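Long-range contact in putative nucleotidyltransferase TM1012 (Thermotoga maritima, PDB 4HX0), which is a putative nucleotidyltransferase of the aminoglycoside-2''-adenylyltransferase family and probably transfers nucleotidyl groups from nucleoside triphosphates to an acceptor: residues D50-E55 / V114-Y119. Numbering follows the deposited sequence.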
ATOM      1  N   ASP A  50       1.889  -4.283  -0.054  1.00 19.25           N
ATOM      2  CA  ASP A  50       1.833  -2.885  -0.455  1.00 19.19           C
ATOM      3  C   ASP A  50       2.226  -2.064   0.731  1.00 18.01           C
ATOM      4  O   ASP A  50       1.656  -2.212   1.798  1.00 17.52           O
ATOM      5  CB  ASP A  50       0.416  -2.500  -0.849  1.00 18.53           C
ATOM      6  CG  ASP A  50      -0.060  -3.241  -2.044  1.00 22.31           C
ATOM      7  OD1 ASP A  50       0.755  -3.469  -2.950  1.00 22.79           O
ATOM      8  OD2 ASP A  50      -1.239  -3.628  -2.083  1.00 25.65           O
ATOM      9  N   ILE A  51       3.209  -1.204   0.537  1.00 18.58           N
ATOM     10  CA  ILE A  51       3.627  -0.305   1.577  1.00 18.70           C
ATOM     11  C   ILE A  51       3.317   1.085   1.070  1.00 18.50           C
ATOM     12  O   ILE A  51       3.754   1.483  -0.002  1.00 19.37           O
ATOM     13  CB  ILE A  51       5.131  -0.438   1.899  1.00 18.29           C
ATOM     14  CG1 ILE A  51       5.496  -1.870   2.339  1.00 19.50           C
ATOM     15  CG2 ILE A  51       5.550   0.590   2.951  1.00 19.05           C
ATOM     16  CD1 ILE A  51       4.696  -2.403   3.513  1.00 20.76           C
ATOM     17  N   GLN A  52       2.520   1.811   1.830  1.00 17.62           N
ATOM     18  CA  GLN A  52       2.261   3.174   1.495  1.00 17.97           C
ATOM     19  C   GLN A  52       3.012   4.035   2.505  1.00 18.25           C
ATOM     20  O   GLN A  52       3.148   3.687   3.683  1.00 18.70           O
ATOM     21  CB  GLN A  52       0.762   3.439   1.537  1.00 18.55           C
ATOM     22  CG  GLN A  52       0.378   4.880   1.302  1.00 19.04           C
ATOM     23  CD  GLN A  52      -1.113   5.032   1.100  1.00 20.15           C
ATOM     24  OE1 GLN A  52      -1.827   4.040   0.974  1.00 21.29           O
ATOM     25  NE2 GLN A  52      -1.588   6.277   1.059  1.00 19.23           N
ATOM     26  N   THR A  53       3.517   5.157   2.036  1.00 17.51           N
ATOM     27  CA  THR A  53       4.357   5.966   2.873  1.00 18.72           C
ATOM     28  C   THR A  53       4.246   7.375   2.324  1.00 18.61           C
ATOM     29  O   THR A  53       3.386   7.653   1.501  1.00 19.37           O
ATOM     30  CB  THR A  53       5.808   5.412   2.839  1.00 18.78           C
ATOM     31  OG1 THR A  53       6.654   6.215   3.669  1.00 19.27           O
ATOM     32  CG2 THR A  53       6.350   5.368   1.389  1.00 18.33           C
ATOM     33  N   ASP A  54       5.085   8.275   2.787  1.00 19.67           N
ATOM     34  CA  ASP A  54       5.031   9.610   2.239  1.00 19.03           C
ATOM     35  C   ASP A  54       6.126   9.700   1.202  1.00 18.33           C
ATOM     36  O   ASP A  54       6.787   8.712   0.918  1.00 18.75           O
ATOM     37  CB  ASP A  54       5.104  10.666   3.336  1.00 19.46           C
ATOM     38  CG  ASP A  54       6.264  10.448   4.298  1.00 20.25           C
ATOM     39  OD1 ASP A  54       7.197   9.683   3.973  1.00 19.55           O
ATOM     40  OD2 ASP A  54       6.241  11.052   5.396  1.00 20.33           O
ATOM     41  N   GLU A  55       6.306  10.861   0.585  1.00 18.49           N
ATOM     42  CA  GLU A  55       7.311  10.970  -0.454  1.00 18.09           C
ATOM     43  C   GLU A  55       8.705  10.580   0.066  1.00 18.64           C
ATOM     44  O   GLU A  55       9.391   9.755  -0.534  1.00 17.91           O
ATOM     45  CB  GLU A  55       7.326  12.396  -1.004  1.00 19.46           C
ATOM     46  CG  GLU A  55       8.418  12.594  -2.024  1.00 19.87           C
ATOM     47  CD  GLU A  55       8.292  13.927  -2.722  1.00 21.98           C
ATOM     48  OE1 GLU A  55       7.252  14.599  -2.540  1.00 21.93           O
ATOM     49  OE2 GLU A  55       9.236  14.274  -3.450  1.00 24.06           O
ATOM     50  N   VAL A 114      -2.750  11.799   1.666  1.00 31.65           N
ATOM     51  CA  VAL A 114      -3.342  11.553   2.968  1.00 28.16           C
ATOM     52  C   VAL A 114      -2.344  11.829   4.104  1.00 25.70           C
ATOM     53  O   VAL A 114      -1.135  11.652   3.948  1.00 23.28           O
ATOM     54  CB  VAL A 114      -3.908  10.115   3.046  1.00 28.36           C
ATOM     55  CG1 VAL A 114      -2.816   9.066   2.954  1.00 30.45           C
ATOM     56  CG2 VAL A 114      -4.718   9.911   4.302  1.00 28.46           C
ATOM     57  N   ASP A 115      -2.860  12.299   5.233  1.00 22.58           N
ATOM     58  CA  ASP A 115      -2.111  12.248   6.460  1.00 21.84           C
ATOM     59  C   ASP A 115      -2.167  10.786   6.923  1.00 20.70           C
ATOM     60  O   ASP A 115      -3.172  10.325   7.444  1.00 19.61           O
ATOM     61  CB  ASP A 115      -2.733  13.183   7.489  1.00 20.87           C
ATOM     62  CG  ASP A 115      -2.089  13.070   8.831  1.00 20.67           C
ATOM     63  OD1 ASP A 115      -1.045  12.400   8.983  1.00 19.69           O
ATOM     64  OD2 ASP A 115      -2.620  13.682   9.763  1.00 21.33           O
ATOM     65  N   LEU A 116      -1.088  10.042   6.714  1.00 20.71           N
ATOM     66  CA  LEU A 116      -1.093   8.630   7.084  1.00 19.98           C
ATOM     67  C   LEU A 116      -1.394   8.459   8.566  1.00 20.56           C
ATOM     68  O   LEU A 116      -2.086   7.502   9.002  1.00 19.30           O
ATOM     69  CB  LEU A 116       0.253   8.004   6.747  1.00 20.31           C
ATOM     70  CG  LEU A 116       0.497   7.937   5.239  1.00 22.32           C
ATOM     71  CD1 LEU A 116       1.858   7.333   4.984  1.00 21.51           C
ATOM     72  CD2 LEU A 116      -0.590   7.104   4.582  1.00 22.14           C
ATOM     73  N   ASN A 117      -0.896   9.420   9.333  1.00 20.41           N
ATOM     74  CA  ASN A 117      -1.055   9.408  10.786  1.00 21.30           C
ATOM     75  C   ASN A 117      -2.462   9.654  11.303  1.00 22.42           C
ATOM     76  O   ASN A 117      -2.750   9.399  12.464  1.00 25.33           O
ATOM     77  CB  ASN A 117      -0.020  10.319  11.442  1.00 21.50           C
ATOM     78  CG  ASN A 117       1.349   9.700  11.384  1.00 22.67           C
ATOM     79  OD1 ASN A 117       1.491   8.508  11.657  1.00 22.07           O
ATOM     80  ND2 ASN A 117       2.345  10.468  10.983  1.00 25.45           N
ATOM     81  N   LYS A 118      -3.342  10.128  10.438  1.00 21.23           N
ATOM     82  CA  LYS A 118      -4.752  10.206  10.787  1.00 21.72           C
ATOM     83  C   LYS A 118      -5.426   8.843  10.782  1.00 21.85           C
ATOM     84  O   LYS A 118      -6.430   8.659  11.467  1.00 23.10           O
ATOM     85  CB  LYS A 118      -5.426  11.114   9.779  1.00 23.92           C
ATOM     86  CG  LYS A 118      -6.718  11.736  10.218  1.00 27.88           C
ATOM     87  CD  LYS A 118      -6.692  13.171   9.721  1.00 28.83           C
ATOM     88  CE  LYS A 118      -8.073  13.642   9.371  1.00 31.42           C
ATOM     89  NZ  LYS A 118      -7.964  15.059   8.940  1.00 33.16           N
ATOM     90  N   TYR A 119      -4.887   7.893   9.999  1.00 21.34           N
ATOM     91  CA  TYR A 119      -5.554   6.613   9.763  1.00 21.39           C
ATOM     92  C   TYR A 119      -4.750   5.409  10.225  1.00 22.39           C
ATOM     93  O   TYR A 119      -5.277   4.306  10.302  1.00 24.67           O
ATOM     94  CB  TYR A 119      -5.917   6.461   8.287  1.00 21.95           C
ATOM     95  CG  TYR A 119      -6.726   7.636   7.811  1.00 23.42           C
ATOM     96  CD1 TYR A 119      -8.070   7.748   8.139  1.00 23.29           C
ATOM     97  CD2 TYR A 119      -6.132   8.657   7.082  1.00 23.89           C
ATOM     98  CE1 TYR A 119      -8.818   8.836   7.726  1.00 24.64           C
ATOM     99  CE2 TYR A 119      -6.867   9.760   6.667  1.00 24.98           C
ATOM    100  CZ  TYR A 119      -8.207   9.836   6.994  1.00 27.23           C
ATOM    101  OH  TYR A 119      -8.946  10.917   6.576  1.00 28.84           O
TER
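Leu116 lays its two methyl groups over the end of strand 49-53, one on the backbone and the other on a side chain. Leu116 CD1 presses against the main chain of Thr53, 3.5 Å from Thr53 CA, and reaches on to Asp54 N at 4.0 Å. Leu116 CD2 meets the outer part of Gln52 at a slant, nearest Gln52 NE2 at 3.8 Å, with CG and CD a little farther off. With CG anti to the carbonyl carbon (chi1 -67°), the leucine side chain is aimed at the strand from the short, weakly bonded helical turn 116-119. Thr53 turns its own side chain to the other side of the strand, toward Ala58 and Ile61 of helix 55-64, with OG1 hydrogen-bonded to Asn28 O; its CA is thereby left facing the leucine methyl. Strand 49-53 lies within the mixed sheet between strands 29-32 and 93-103, a core in keeping with the polymerase-beta-like nucleotidyltransferase fold, and Leu116 and the preceding Val114 pack against its end. Gln52 reaches this cover with an extended side chain, CG anti to the backbone N (chi1 176°), which carries the amide out to Val114. There Gln52 NE2 stands 3.6 Å from Val114 CG1, the two side chains crossing at about a right angle, while OE1 accepts a hydrogen bond from hydroxyl O2 of a bound 2-methyl-2,4-pentanediol, probably from the crystallisation liquor. Were Gln52 cut back to an alanine, CD2 of Leu116 and CG1 of Val114 would lose the amide they lean on, and a gap is likely to open beside the strand. On the helix side, Asp115 is the N-cap, Asp115 OD1 taking a weak bond from Asn117 N at 3.0 Å and 125°. Asp54 likewise caps helix 55-64, through OD1 to Gly57 N.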